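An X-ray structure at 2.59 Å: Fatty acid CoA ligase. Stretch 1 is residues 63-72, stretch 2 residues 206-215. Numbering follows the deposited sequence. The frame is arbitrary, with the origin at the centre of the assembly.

Stretch 1 (63-72) AIALRLAVQA
Stretch 2, residues 206-215: GGELAQCTLA

Two helices from distant parts of one chain cross almost at right angles and are joined by one amide hydrogen bond, a small apolar patch and an arginine laid against a glycine.

Residues 63-72 and 206-215 are helical throughout, and both helices begin earlier in the chain. Most residues lie near phi/psi -65/-40; psi is -27° at A63 and -26° at A215, and phi is -78° at Q71 and -49° at G206. The i to i+4 bonds run regularly, for example A69 N to A65 O at 2.8 Å and L214 N to A210 O at 2.9 Å. The bond from L68 N to I64 O, at 3.4 Å, is weak. The axes approach to 10.4 Å, and the signed crossing angle is -84°. The closest CA pair is I64 CA to G207 CA, at 6.9 Å. The contact buries 361 Å² over both sides.

Q211 has the largest covered area of any residue here. Its CA-to-CB bond points toward the first helix, with chi1 m (-77°), chi2 t and chi3 -24°. The CA-to-CB bond of Q71 also points toward its partner helix, with chi1 m (-75°), chi2 t and chi3 -23°. Q211 NE2 donates to Q71 OE1 at 2.9 Å, with an N-H...O angle of 159°, so the bond is of ordinary length and fairly straight. The two acceptors Q71 OE1 and Q211 OE1 lie 3.5 Å apart and do not bond. Q71 NE2 and Q211 OE1 are satisfied elsewhere in the structure. Q211 NE2 also lies 3.4 Å from R67 CD and 3.8 Å from L68 CD1. L68 has chi1 t (-162°) and chi2 p (38°).

The CA-to-CB bond of R67 points toward the second helix, and the chain beyond it is extended: chi1, chi2 and chi3 are all t, and chi4 is 103°. One face of its guanidinium is covered by G207 CA and E208 N. R67 NH1 is 3.4 Å from G207 CA, and R67 NH2 is 3.7 Å from E208 N. These are packing contacts. G207 leaves the necessary room, since an ideal CB there would sit 2.0 Å from R67 NH1 and clash.

I64 supplies the apolar contact. Its CA-to-CB bond points sideways, with chi1 m (-68°) and chi2 t (178°). I64 CG2 meets L214 CD1 at 3.6 Å, while I64 CD1 lies 4.3 Å from A210 CB. The CA-to-CB bond of L214 points toward the first helix, with chi1 m (-73°) and chi2 t (173°). That of A210 points toward it too, and its short methyl makes the looser contact. These contacts are purely apolar, carbon against carbon.

Within the second helix, T213 has chi1 m (-60°), and its OG1 donates to L209 O at 2.7 Å.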

# COMPACT_ATOMS: atom_id res chain seq x y z
N ALA A 63 4.08 15.18 11.03
CA ALA A 63 4.80 14.09 10.38
C ALA A 63 4.81 14.28 8.86
O ALA A 63 5.70 13.76 8.16
CB ALA A 63 4.21 12.76 10.78
N ILE A 64 3.79 14.98 8.35
CA ILE A 64 3.68 15.35 6.94
C ILE A 64 4.83 16.31 6.60
O ILE A 64 5.53 16.12 5.56
CB ILE A 64 2.29 15.96 6.64
CG1 ILE A 64 1.18 14.92 6.75
CG2 ILE A 64 2.27 16.63 5.28
CD1 ILE A 64 -0.20 15.47 6.50
N ALA A 65 5.00 17.33 7.46
CA ALA A 65 6.06 18.33 7.38
C ALA A 65 7.43 17.66 7.47
O ALA A 65 8.36 18.05 6.76
CB ALA A 65 5.89 19.36 8.47
N LEU A 66 7.56 16.67 8.36
CA LEU A 66 8.85 16.06 8.62
C LEU A 66 9.37 15.38 7.34
O LEU A 66 10.53 15.52 7.00
CB LEU A 66 8.76 15.06 9.78
CG LEU A 66 10.03 14.26 10.07
CD1 LEU A 66 11.17 15.19 10.42
CD2 LEU A 66 9.83 13.25 11.19
N ARG A 67 8.49 14.64 6.65
CA ARG A 67 8.90 13.88 5.47
C ARG A 67 9.41 14.86 4.41
O ARG A 67 10.47 14.65 3.79
CB ARG A 67 7.74 13.04 4.93
CG ARG A 67 8.08 12.10 3.77
CD ARG A 67 6.82 11.70 3.01
NE ARG A 67 6.87 10.41 2.32
CZ ARG A 67 6.29 9.30 2.75
NH1 ARG A 67 5.81 9.24 3.98
NH2 ARG A 67 6.19 8.25 1.95
N LEU A 68 8.65 15.93 4.23
CA LEU A 68 8.90 16.93 3.24
C LEU A 68 10.23 17.63 3.57
O LEU A 68 11.02 17.91 2.67
CB LEU A 68 7.70 17.89 3.25
CG LEU A 68 7.52 18.78 2.03
CD1 LEU A 68 7.87 18.04 0.74
CD2 LEU A 68 6.11 19.31 1.97
N ALA A 69 10.47 17.89 4.86
CA ALA A 69 11.71 18.52 5.32
C ALA A 69 12.90 17.59 5.05
O ALA A 69 13.90 18.02 4.51
CB ALA A 69 11.59 18.89 6.77
N VAL A 70 12.78 16.31 5.42
CA VAL A 70 13.85 15.35 5.19
C VAL A 70 14.21 15.31 3.70
O VAL A 70 15.38 15.15 3.34
CB VAL A 70 13.45 13.95 5.68
CG1 VAL A 70 14.37 12.86 5.14
CG2 VAL A 70 13.37 13.90 7.21
N GLN A 71 13.21 15.42 2.83
CA GLN A 71 13.43 15.31 1.38
C GLN A 71 14.02 16.62 0.85
O GLN A 71 14.94 16.60 0.04
CB GLN A 71 12.13 14.90 0.69
CG GLN A 71 11.80 13.42 0.89
CD GLN A 71 10.42 13.05 0.42
OE1 GLN A 71 9.53 13.89 0.33
NE2 GLN A 71 10.22 11.78 0.10
N ALA A 72 13.48 17.75 1.32
CA ALA A 72 13.95 19.09 0.96
C ALA A 72 15.45 19.24 1.24
O ALA A 72 16.16 19.81 0.42
CB ALA A 72 13.16 20.13 1.71
N GLY A 206 0.33 6.07 2.58
CA GLY A 206 -0.40 7.19 3.18
C GLY A 206 0.34 8.51 3.05
O GLY A 206 -0.24 9.53 2.72
N GLY A 207 1.64 8.48 3.34
CA GLY A 207 2.49 9.65 3.31
C GLY A 207 2.72 10.18 1.90
O GLY A 207 2.88 11.40 1.74
N GLU A 208 2.79 9.29 0.90
CA GLU A 208 2.91 9.69 -0.50
C GLU A 208 1.59 10.32 -0.97
O GLU A 208 1.60 11.29 -1.72
CB GLU A 208 3.31 8.52 -1.40
CG GLU A 208 3.35 8.87 -2.89
CD GLU A 208 4.38 9.92 -3.30
OE1 GLU A 208 5.48 9.98 -2.68
OE2 GLU A 208 4.09 10.71 -4.25
N LEU A 209 0.46 9.76 -0.54
CA LEU A 209 -0.84 10.30 -0.93
C LEU A 209 -1.00 11.70 -0.34
O LEU A 209 -1.62 12.57 -0.97
CB LEU A 209 -1.97 9.37 -0.48
CG LEU A 209 -2.06 8.02 -1.18
CD1 LEU A 209 -3.07 7.12 -0.51
CD2 LEU A 209 -2.40 8.17 -2.65
N ALA A 210 -0.48 11.92 0.87
CA ALA A 210 -0.54 13.22 1.49
C ALA A 210 0.23 14.23 0.62
O ALA A 210 -0.24 15.35 0.38
CB ALA A 210 0.01 13.16 2.89
N GLN A 211 1.40 13.81 0.14
CA GLN A 211 2.25 14.67 -0.70
C GLN A 211 1.54 14.96 -2.03
O GLN A 211 1.52 16.11 -2.47
CB GLN A 211 3.63 14.05 -0.89
CG GLN A 211 4.51 14.25 0.34
CD GLN A 211 5.95 13.86 0.16
OE1 GLN A 211 6.31 13.04 -0.69
NE2 GLN A 211 6.78 14.42 1.03
N CYS A 212 0.94 13.93 -2.66
CA CYS A 212 0.15 14.12 -3.87
C CYS A 212 -0.97 15.14 -3.61
O CYS A 212 -1.22 16.01 -4.41
CB CYS A 212 -0.45 12.80 -4.34
SG CYS A 212 0.81 11.67 -4.98
N THR A 213 -1.63 15.02 -2.46
CA THR A 213 -2.74 15.87 -2.10
C THR A 213 -2.25 17.32 -1.96
O THR A 213 -2.88 18.25 -2.49
CB THR A 213 -3.43 15.37 -0.83
OG1 THR A 213 -3.88 14.06 -1.16
CG2 THR A 213 -4.58 16.23 -0.37
N LEU A 214 -1.13 17.51 -1.26
CA LEU A 214 -0.59 18.85 -1.04
C LEU A 214 -0.18 19.46 -2.39
O LEU A 214 -0.54 20.61 -2.66
CB LEU A 214 0.59 18.78 -0.08
CG LEU A 214 0.24 18.52 1.39
CD1 LEU A 214 1.49 18.32 2.22
CD2 LEU A 214 -0.57 19.67 1.96
N ALA A 215 0.51 18.68 -3.22
CA ALA A 215 1.13 19.17 -4.44
C ALA A 215 0.08 19.67 -5.43
O ALA A 215 0.40 20.49 -6.29
CB ALA A 215 1.96 18.07 -5.05